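PDB 4L6D: 5-carboxyvanillate decarboxylase from Sphingomonas paucimobilis, which probably removes a carboxyl group from 5-carboxyvanillate to give vanillate, working as a metal-dependent member of the amidohydrolase superfamily. Local coordinates for residues 173-186 with 191-203. Residues are numbered along the deposited sequence; the frame is centred on the assembly and turned at random.
Sequences IHPRAPSKQIDRAF and MNSAIWGYGIETS. With MN (manganese (II) ion), chain I; VNL (4-hydroxy-3-methoxybenzoate), chain J.
Glu201 sends CG anti to its backbone N (chi1 159°) and then bends at chi2 (67°), which brings its carboxylate beside the turn at Pro178 and Ser179. There Ser179 N donates to Glu201 OE1 over 3.0 Å, from above the carboxylate plane; Tyr151 also binds OE1 and Ser145 holds OE2, so this buried acid is well supplied with donors. Phe186, its CG anti to the carbonyl carbon (chi1 -59°), sets its ring beside the start of the helix: CD2 lies 3.5 Å from Gly197 CA, where a side chain would collide with the Pro178 ring, and CZ meets Ile200 CG2 at 3.8 Å. Its rim also meets that of Trp196, CE2 to CD1 3.6 Å.

Tyr198 suits the pocket wall because its large flat ring packs on Pro175 CB (3.5 Å from Tyr198 CG, 3.6 Å from CD2) and the Arg176-Ala177 backbone while its edge reaches the vanillate. Cutting it back to alanine would keep CB but is likely to open a gap over Pro175 CB and strip the ligand of that edge. His174 binds manganese through NE2 at 2.2 Å, and its ND1 donates, in the carbonyl plane, to a lone pair of Pro175 O, slightly out of the imidazole plane, which helps set the ring's rotation; Glu8 and Asp297 share the metal.

In this TIM-barrel amidohydrolase fold, the contact joins strand 171-174, between strands 140-144 and 223-225, through its C-terminal loop to helix 197-211, with helix 226-230 against Pro175 and Thr202.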
ATOM      1  N   ILE A 173       5.869 -14.707   4.795  1.00  4.59           N
ATOM      2  CA  ILE A 173       5.557 -13.655   5.760  1.00  4.19           C
ATOM      3  C   ILE A 173       4.095 -13.291   5.597  1.00  4.47           C
ATOM      4  O   ILE A 173       3.725 -12.481   4.735  1.00  4.97           O
ATOM      5  CB  ILE A 173       6.475 -12.416   5.642  1.00  5.25           C
ATOM      6  CG1 ILE A 173       7.938 -12.823   5.841  1.00  7.62           C
ATOM      7  CG2 ILE A 173       6.088 -11.397   6.704  1.00  7.65           C
ATOM      8  CD1 ILE A 173       8.933 -11.669   5.680  1.00  8.08           C
ATOM      9  N   HIS A 174       3.277 -13.931   6.427  1.00  5.05           N
ATOM     10  CA  HIS A 174       1.831 -13.745   6.458  1.00  7.44           C
ATOM     11  C   HIS A 174       1.532 -12.453   7.214  1.00  6.63           C
ATOM     12  O   HIS A 174       2.347 -12.002   8.006  1.00  6.16           O
ATOM     13  CB  HIS A 174       1.238 -14.951   7.192  1.00  6.54           C
ATOM     14  CG  HIS A 174      -0.256 -15.009   7.176  1.00  4.02           C
ATOM     15  ND1 HIS A 174      -1.041 -14.318   8.076  1.00  5.74           N
ATOM     16  CD2 HIS A 174      -1.110 -15.673   6.365  1.00  6.11           C
ATOM     17  CE1 HIS A 174      -2.312 -14.559   7.821  1.00  6.52           C
ATOM     18  NE2 HIS A 174      -2.383 -15.378   6.786  1.00  6.91           N
ATOM     19  N   PRO A 175       0.367 -11.834   6.980  1.00  4.77           N
ATOM     20  CA  PRO A 175       0.061 -10.644   7.788  1.00  6.43           C
ATOM     21  C   PRO A 175      -0.241 -10.915   9.269  1.00  7.37           C
ATOM     22  O   PRO A 175      -0.497 -12.034   9.712  1.00  6.20           O
ATOM     23  CB  PRO A 175      -1.199 -10.067   7.113  1.00  5.81           C
ATOM     24  CG  PRO A 175      -1.173 -10.639   5.719  1.00  5.31           C
ATOM     25  CD  PRO A 175      -0.564 -11.995   5.849  1.00  5.36           C
ATOM     26  N   ARG A 176      -0.176  -9.840  10.038  1.00  5.18           N
ATOM     27  CA  ARG A 176      -0.928  -9.721  11.285  1.00  4.77           C
ATOM     28  C   ARG A 176      -1.370  -8.263  11.317  1.00  5.62           C
ATOM     29  O   ARG A 176      -1.110  -7.512  10.380  1.00  6.38           O
ATOM     30  CB  ARG A 176      -0.092 -10.119  12.513  1.00  5.39           C
ATOM     31  CG  ARG A 176       1.166  -9.283  12.700  1.00  6.93           C
ATOM     32  CD  ARG A 176       1.966  -9.709  13.913  1.00  6.19           C
ATOM     33  NE  ARG A 176       1.293  -9.393  15.167  1.00  5.72           N
ATOM     34  CZ  ARG A 176       1.877  -9.471  16.356  1.00  5.83           C
ATOM     35  NH1 ARG A 176       3.139  -9.879  16.437  1.00  7.41           N
ATOM     36  NH2 ARG A 176       1.200  -9.154  17.453  1.00  7.88           N
ATOM     37  N   ALA A 177      -2.055  -7.859  12.375  1.00  5.17           N
ATOM     38  CA  ALA A 177      -2.511  -6.480  12.448  1.00  5.33           C
ATOM     39  C   ALA A 177      -1.329  -5.507  12.532  1.00  6.37           C
ATOM     40  O   ALA A 177      -0.265  -5.851  13.069  1.00  6.12           O
ATOM     41  CB  ALA A 177      -3.438  -6.293  13.652  1.00  5.78           C
ATOM     42  N   PRO A 178      -1.519  -4.284  12.007  1.00  6.67           N
ATOM     43  CA  PRO A 178      -0.547  -3.198  12.160  1.00  5.56           C
ATOM     44  C   PRO A 178       0.091  -3.132  13.551  1.00  7.80           C
ATOM     45  O   PRO A 178      -0.610  -3.170  14.566  1.00  8.39           O
ATOM     46  CB  PRO A 178      -1.395  -1.962  11.899  1.00  6.62           C
ATOM     47  CG  PRO A 178      -2.352  -2.442  10.818  1.00  6.36           C
ATOM     48  CD  PRO A 178      -2.657  -3.881  11.158  1.00  7.52           C
ATOM     49  N   SER A 179       1.417  -3.023  13.578  1.00  5.83           N
ATOM     50  CA  SER A 179       2.167  -2.921  14.829  1.00  6.13           C
ATOM     51  C   SER A 179       1.867  -1.619  15.547  1.00  6.74           C
ATOM     52  O   SER A 179       1.190  -0.733  15.017  1.00  8.31           O
ATOM     53  CB  SER A 179       3.672  -2.976  14.559  1.00  6.15           C
ATOM     54  OG  SER A 179       4.131  -1.716  14.084  1.00  6.17           O
ATOM     55  N   LYS A 180       2.415  -1.483  16.748  1.00  6.84           N
ATOM     56  CA  LYS A 180       2.187  -0.282  17.545  1.00  7.27           C
ATOM     57  C   LYS A 180       2.789   0.957  16.885  1.00  7.33           C
ATOM     58  O   LYS A 180       2.401   2.082  17.197  1.00  9.16           O
ATOM     59  CB  LYS A 180       2.706  -0.457  18.978  1.00  7.99           C
ATOM     60  CG  LYS A 180       1.906  -1.437  19.823  1.00  8.24           C
ATOM     61  CD  LYS A 180       2.493  -1.577  21.221  1.00  8.15           C
ATOM     62  CE  LYS A 180       1.658  -2.561  22.027  1.00 11.51           C
ATOM     63  NZ  LYS A 180       2.025  -2.565  23.464  1.00 15.83           N
ATOM     64  N   GLN A 181       3.712   0.753  15.952  1.00  7.05           N
ATOM     65  CA  GLN A 181       4.299   1.873  15.235  1.00  9.36           C
ATOM     66  C   GLN A 181       3.268   2.570  14.363  1.00 11.06           C
ATOM     67  O   GLN A 181       3.387   3.767  14.093  1.00  9.17           O
ATOM     68  CB  GLN A 181       5.459   1.394  14.366  1.00 11.64           C
ATOM     69  CG  GLN A 181       6.581   0.745  15.173  1.00  9.42           C
ATOM     70  CD  GLN A 181       7.888   0.704  14.407  1.00 11.80           C
ATOM     71  OE1 GLN A 181       8.240   1.657  13.708  1.00 12.91           O
ATOM     72  NE2 GLN A 181       8.624  -0.390  14.546  1.00  9.93           N
ATOM     73  N   ILE A 182       2.262   1.822  13.912  1.00  8.04           N
ATOM     74  CA  ILE A 182       1.316   2.353  12.931  1.00  9.05           C
ATOM     75  C   ILE A 182      -0.161   2.134  13.279  1.00  8.63           C
ATOM     76  O   ILE A 182      -1.038   2.597  12.548  1.00  8.75           O
ATOM     77  CB  ILE A 182       1.580   1.785  11.511  1.00  6.23           C
ATOM     78  CG1 ILE A 182       1.551   0.248  11.527  1.00  6.65           C
ATOM     79  CG2 ILE A 182       2.916   2.282  10.988  1.00  6.46           C
ATOM     80  CD1 ILE A 182       1.407  -0.389  10.140  1.00  7.46           C
ATOM     81  N   ASP A 183      -0.454   1.452  14.384  1.00  9.11           N
ATOM     82  CA  ASP A 183      -1.835   1.023  14.610  1.00  9.02           C
ATOM     83  C   ASP A 183      -2.881   2.110  14.861  1.00  8.77           C
ATOM     84  O   ASP A 183      -4.067   1.853  14.691  1.00  8.35           O
ATOM     85  CB  ASP A 183      -1.937  -0.089  15.675  1.00  8.53           C
ATOM     86  CG  ASP A 183      -1.502   0.361  17.061  1.00 10.15           C
ATOM     87  OD1 ASP A 183      -1.457   1.571  17.351  1.00 12.39           O
ATOM     88  OD2 ASP A 183      -1.207  -0.525  17.881  1.00  9.98           O
ATOM     89  N   ARG A 184      -2.458   3.313  15.253  1.00  7.60           N
ATOM     90  CA  ARG A 184      -3.400   4.395  15.552  1.00  8.68           C
ATOM     91  C   ARG A 184      -4.355   4.678  14.387  1.00  7.87           C
ATOM     92  O   ARG A 184      -5.521   5.018  14.603  1.00  9.26           O
ATOM     93  CB  ARG A 184      -2.649   5.674  15.933  1.00 14.66           C
ATOM     94  CG  ARG A 184      -2.181   5.740  17.379  1.00 21.34           C
ATOM     95  CD  ARG A 184      -1.329   6.996  17.633  1.00 27.65           C
ATOM     96  NE  ARG A 184      -1.981   8.225  17.172  1.00 30.45           N
ATOM     97  CZ  ARG A 184      -1.367   9.402  17.049  1.00 33.28           C
ATOM     98  NH1 ARG A 184      -0.080   9.519  17.352  1.00 32.58           N
ATOM     99  NH2 ARG A 184      -2.036  10.466  16.619  1.00 35.00           N
ATOM    100  N   ALA A 185      -3.858   4.521  13.163  1.00  7.49           N
ATOM    101  CA  ALA A 185      -4.645   4.819  11.961  1.00 10.99           C
ATOM    102  C   ALA A 185      -5.562   3.684  11.512  1.00  7.91           C
ATOM    103  O   ALA A 185      -6.289   3.818  10.516  1.00  8.43           O
ATOM    104  CB  ALA A 185      -3.727   5.224  10.812  1.00  7.15           C
ATOM    105  N   PHE A 186      -5.527   2.568  12.236  1.00  7.31           N
ATOM    106  CA  PHE A 186      -6.243   1.360  11.823  1.00  7.72           C
ATOM    107  C   PHE A 186      -7.251   0.866  12.857  1.00  8.03           C
ATOM    108  O   PHE A 186      -7.602  -0.313  12.861  1.00 10.66           O
ATOM    109  CB  PHE A 186      -5.247   0.242  11.480  1.00  7.91           C
ATOM    110  CG  PHE A 186      -4.297   0.615  10.372  1.00  6.77           C
ATOM    111  CD1 PHE A 186      -3.141   1.326  10.653  1.00  7.44           C
ATOM    112  CD2 PHE A 186      -4.576   0.292   9.058  1.00  8.15           C
ATOM    113  CE1 PHE A 186      -2.273   1.708   9.641  1.00  8.21           C
ATOM    114  CE2 PHE A 186      -3.703   0.664   8.036  1.00  8.64           C
ATOM    115  CZ  PHE A 186      -2.550   1.369   8.337  1.00  7.33           C
ATOM    116  N   MET A 191     -10.471  -1.582   9.840  1.00  7.30           N
ATOM    117  CA  MET A 191      -9.216  -1.494   9.101  1.00  6.15           C
ATOM    118  C   MET A 191      -8.043  -2.208   9.752  1.00  6.75           C
ATOM    119  O   MET A 191      -6.973  -2.310   9.161  1.00  5.66           O
ATOM    120  CB  MET A 191      -8.879  -0.030   8.805  1.00  9.82           C
ATOM    121  CG  MET A 191      -9.828   0.578   7.779  1.00  8.16           C
ATOM    122  SD  MET A 191      -9.646   2.354   7.520  1.00  7.45           S
ATOM    123  CE  MET A 191      -7.994   2.411   6.841  1.00  8.76           C
ATOM    124  N   ASN A 192      -8.230  -2.727  10.963  1.00  6.57           N
ATOM    125  CA  ASN A 192      -7.180  -3.520  11.597  1.00  7.09           C
ATOM    126  C   ASN A 192      -6.846  -4.780  10.811  1.00  5.61           C
ATOM    127  O   ASN A 192      -5.743  -5.311  10.910  1.00  7.54           O
ATOM    128  CB  ASN A 192      -7.596  -3.924  13.019  1.00  6.74           C
ATOM    129  CG  ASN A 192      -8.702  -4.988  13.037  1.00 10.87           C
ATOM    130  OD1 ASN A 192      -8.426  -6.196  13.068  1.00  9.70           O
ATOM    131  ND2 ASN A 192      -9.948  -4.540  13.012  1.00 10.12           N
ATOM    132  N   SER A 193      -7.812  -5.250  10.028  1.00  5.54           N
ATOM    133  CA  SER A 193      -7.803  -6.610   9.505  1.00  5.30           C
ATOM    134  C   SER A 193      -7.440  -6.646   8.014  1.00  5.77           C
ATOM    135  O   SER A 193      -6.730  -5.770   7.501  1.00  6.61           O
ATOM    136  CB  SER A 193      -9.191  -7.232   9.775  1.00  7.89           C
ATOM    137  OG  SER A 193      -9.241  -8.618   9.475  1.00  9.20           O
ATOM    138  N   ALA A 194      -7.942  -7.665   7.326  1.00  6.66           N
ATOM    139  CA  ALA A 194      -7.601  -7.930   5.936  1.00  5.48           C
ATOM    140  C   ALA A 194      -7.993  -6.819   4.961  1.00  6.19           C
ATOM    141  O   ALA A 194      -7.349  -6.662   3.909  1.00  5.70           O
ATOM    142  CB  ALA A 194      -8.222  -9.257   5.503  1.00  6.95           C
ATOM    143  N   ILE A 195      -9.026  -6.045   5.295  1.00  6.44           N
ATOM    144  CA  ILE A 195      -9.509  -5.021   4.381  1.00  5.73           C
ATOM    145  C   ILE A 195      -8.460  -3.943   4.105  1.00  7.81           C
ATOM    146  O   ILE A 195      -8.491  -3.318   3.042  1.00  7.99           O
ATOM    147  CB  ILE A 195     -10.840  -4.406   4.868  1.00  6.07           C
ATOM    148  CG1 ILE A 195     -11.529  -3.636   3.732  1.00  5.45           C
ATOM    149  CG2 ILE A 195     -10.610  -3.521   6.088  1.00  7.30           C
ATOM    150  CD1 ILE A 195     -12.924  -3.187   4.084  1.00  7.20           C
ATOM    151  N   TRP A 196      -7.548  -3.694   5.048  1.00  6.65           N
ATOM    152  CA  TRP A 196      -6.517  -2.678   4.785  1.00  6.44           C
ATOM    153  C   TRP A 196      -5.240  -2.819   5.615  1.00  6.34           C
ATOM    154  O   TRP A 196      -4.135  -2.845   5.074  1.00  5.99           O
ATOM    155  CB  TRP A 196      -7.096  -1.254   4.930  1.00  5.93           C
ATOM    156  CG  TRP A 196      -6.191  -0.224   4.310  1.00  5.23           C
ATOM    157  CD1 TRP A 196      -5.522   0.787   4.948  1.00  7.31           C
ATOM    158  CD2 TRP A 196      -5.823  -0.136   2.922  1.00  5.41           C
ATOM    159  NE1 TRP A 196      -4.761   1.498   4.039  1.00  5.36           N
ATOM    160  CE2 TRP A 196      -4.934   0.956   2.792  1.00  6.15           C
ATOM    161  CE3 TRP A 196      -6.156  -0.880   1.779  1.00  6.52           C
ATOM    162  CZ2 TRP A 196      -4.372   1.322   1.569  1.00  5.06           C
ATOM    163  CZ3 TRP A 196      -5.602  -0.505   0.556  1.00  8.46           C
ATOM    164  CH2 TRP A 196      -4.721   0.583   0.466  1.00  6.99           C
ATOM    165  N   GLY A 197      -5.397  -2.908   6.925  1.00  5.51           N
ATOM    166  CA  GLY A 197      -4.249  -2.965   7.820  1.00  6.63           C
ATOM    167  C   GLY A 197      -3.271  -4.094   7.533  1.00  5.31           C
ATOM    168  O   GLY A 197      -2.048  -3.898   7.584  1.00  5.16           O
ATOM    169  N   TYR A 198      -3.793  -5.286   7.252  1.00  4.76           N
ATOM    170  CA  TYR A 198      -2.911  -6.426   6.983  1.00  5.11           C
ATOM    171  C   TYR A 198      -1.899  -6.128   5.868  1.00  5.66           C
ATOM    172  O   TYR A 198      -0.720  -6.445   5.988  1.00  6.31           O
ATOM    173  CB  TYR A 198      -3.730  -7.674   6.626  1.00  5.17           C
ATOM    174  CG  TYR A 198      -4.260  -8.432   7.826  1.00  5.88           C
ATOM    175  CD1 TYR A 198      -4.221  -7.884   9.111  1.00  5.97           C
ATOM    176  CD2 TYR A 198      -4.784  -9.709   7.669  1.00  7.98           C
ATOM    177  CE1 TYR A 198      -4.698  -8.604  10.221  1.00  5.40           C
ATOM    178  CE2 TYR A 198      -5.272 -10.427   8.753  1.00  7.15           C
ATOM    179  CZ  TYR A 198      -5.221  -9.870  10.024  1.00  5.64           C
ATOM    180  OH  TYR A 198      -5.687 -10.603  11.095  1.00  8.56           O
ATOM    181  N   GLY A 199      -2.365  -5.528   4.778  1.00  5.40           N
ATOM    182  CA  GLY A 199      -1.508  -5.239   3.641  1.00  4.58           C
ATOM    183  C   GLY A 199      -0.494  -4.151   3.921  1.00  5.23           C
ATOM    184  O   GLY A 199       0.655  -4.238   3.483  1.00  4.44           O
ATOM    185  N   ILE A 200      -0.909  -3.121   4.642  1.00  5.34           N
ATOM    186  CA  ILE A 200       0.008  -2.034   4.973  1.00  4.60           C
ATOM    187  C   ILE A 200       1.116  -2.507   5.918  1.00  6.34           C
ATOM    188  O   ILE A 200       2.298  -2.224   5.699  1.00  5.51           O
ATOM    189  CB  ILE A 200      -0.738  -0.845   5.592  1.00  5.98           C
ATOM    190  CG1 ILE A 200      -1.809  -0.303   4.634  1.00  8.44           C
ATOM    191  CG2 ILE A 200       0.254   0.245   5.973  1.00  7.49           C
ATOM    192  CD1 ILE A 200      -1.262   0.093   3.269  1.00  7.92           C
ATOM    193  N   GLU A 201       0.730  -3.251   6.950  1.00  5.67           N
ATOM    194  CA  GLU A 201       1.680  -3.813   7.900  1.00  4.66           C
ATOM    195  C   GLU A 201       2.719  -4.712   7.227  1.00  6.03           C
ATOM    196  O   GLU A 201       3.928  -4.532   7.430  1.00  5.22           O
ATOM    197  CB  GLU A 201       0.896  -4.581   8.978  1.00  4.75           C
ATOM    198  CG  GLU A 201       1.683  -5.628   9.758  1.00  5.72           C
ATOM    199  CD  GLU A 201       2.770  -5.046  10.643  1.00  5.76           C
ATOM    200  OE1 GLU A 201       2.713  -3.844  10.999  1.00  5.18           O
ATOM    201  OE2 GLU A 201       3.693  -5.820  10.965  1.00  8.14           O
ATOM    202  N   THR A 202       2.243  -5.642   6.398  1.00  4.37           N
ATOM    203  CA  THR A 202       3.102  -6.676   5.830  1.00  5.56           C
ATOM    204  C   THR A 202       4.001  -6.116   4.731  1.00  4.03           C
ATOM    205  O   THR A 202       5.195  -6.433   4.674  1.00  5.06           O
ATOM    206  CB  THR A 202       2.255  -7.844   5.303  1.00  6.38           C
ATOM    207  OG1 THR A 202       1.342  -8.246   6.331  1.00  5.96           O
ATOM    208  CG2 THR A 202       3.134  -9.043   4.958  1.00  5.13           C
ATOM    209  N   SER A 203       3.433  -5.275   3.863  1.00  4.60           N
ATOM    210  CA  SER A 203       4.222  -4.659   2.803  1.00  4.00           C
ATOM    211  C   SER A 203       5.287  -3.743   3.383  1.00  4.19           C
ATOM    212  O   SER A 203       6.412  -3.709   2.884  1.00  4.30           O
ATOM    213  CB  SER A 203       3.354  -3.892   1.795  1.00  4.52           C
ATOM    214  OG  SER A 203       2.633  -2.841   2.417  1.00  5.76           O
TER
HETATM  215 MN    MN I 401      -4.197 -15.883   5.650  1.00  5.68          MN
HETATM  216  C1  VNL J 402      -8.579 -13.136   8.461  1.00  9.41           C
HETATM  217  CO1 VNL J 402      -8.363 -13.366   7.095  1.00  9.82           C
HETATM  218  CO2 VNL J 402      -7.646 -13.558   9.428  1.00 10.71           C
HETATM  219  CM1 VNL J 402      -7.203 -14.036   6.665  1.00 12.26           C
HETATM  220  CM2 VNL J 402      -6.484 -14.212   9.023  1.00 10.80           C
HETATM  221  OM  VNL J 402      -5.520 -14.658   9.889  1.00 11.71           O
HETATM  222  CZ  VNL J 402      -6.258 -14.465   7.597  1.00 10.37           C
HETATM  223  CC  VNL J 402      -9.847 -12.453   8.902  1.00 11.63           C
HETATM  224  CV  VNL J 402      -5.660 -14.438  11.306  1.00  8.34           C
HETATM  225  O1  VNL J 402     -10.820 -12.335   8.109  1.00 12.91           O
HETATM  226  O2  VNL J 402      -9.933 -12.067  10.092  1.00 11.49           O
HETATM  227  O3  VNL J 402      -5.291 -15.386   7.305  1.00 11.87           O
HETATM  228  O   HOH W   1     -10.015  -1.654  13.107  1.00 10.25           O
HETATM  229  O   HOH W   2      -3.920 -18.024   6.039  1.00  6.18           O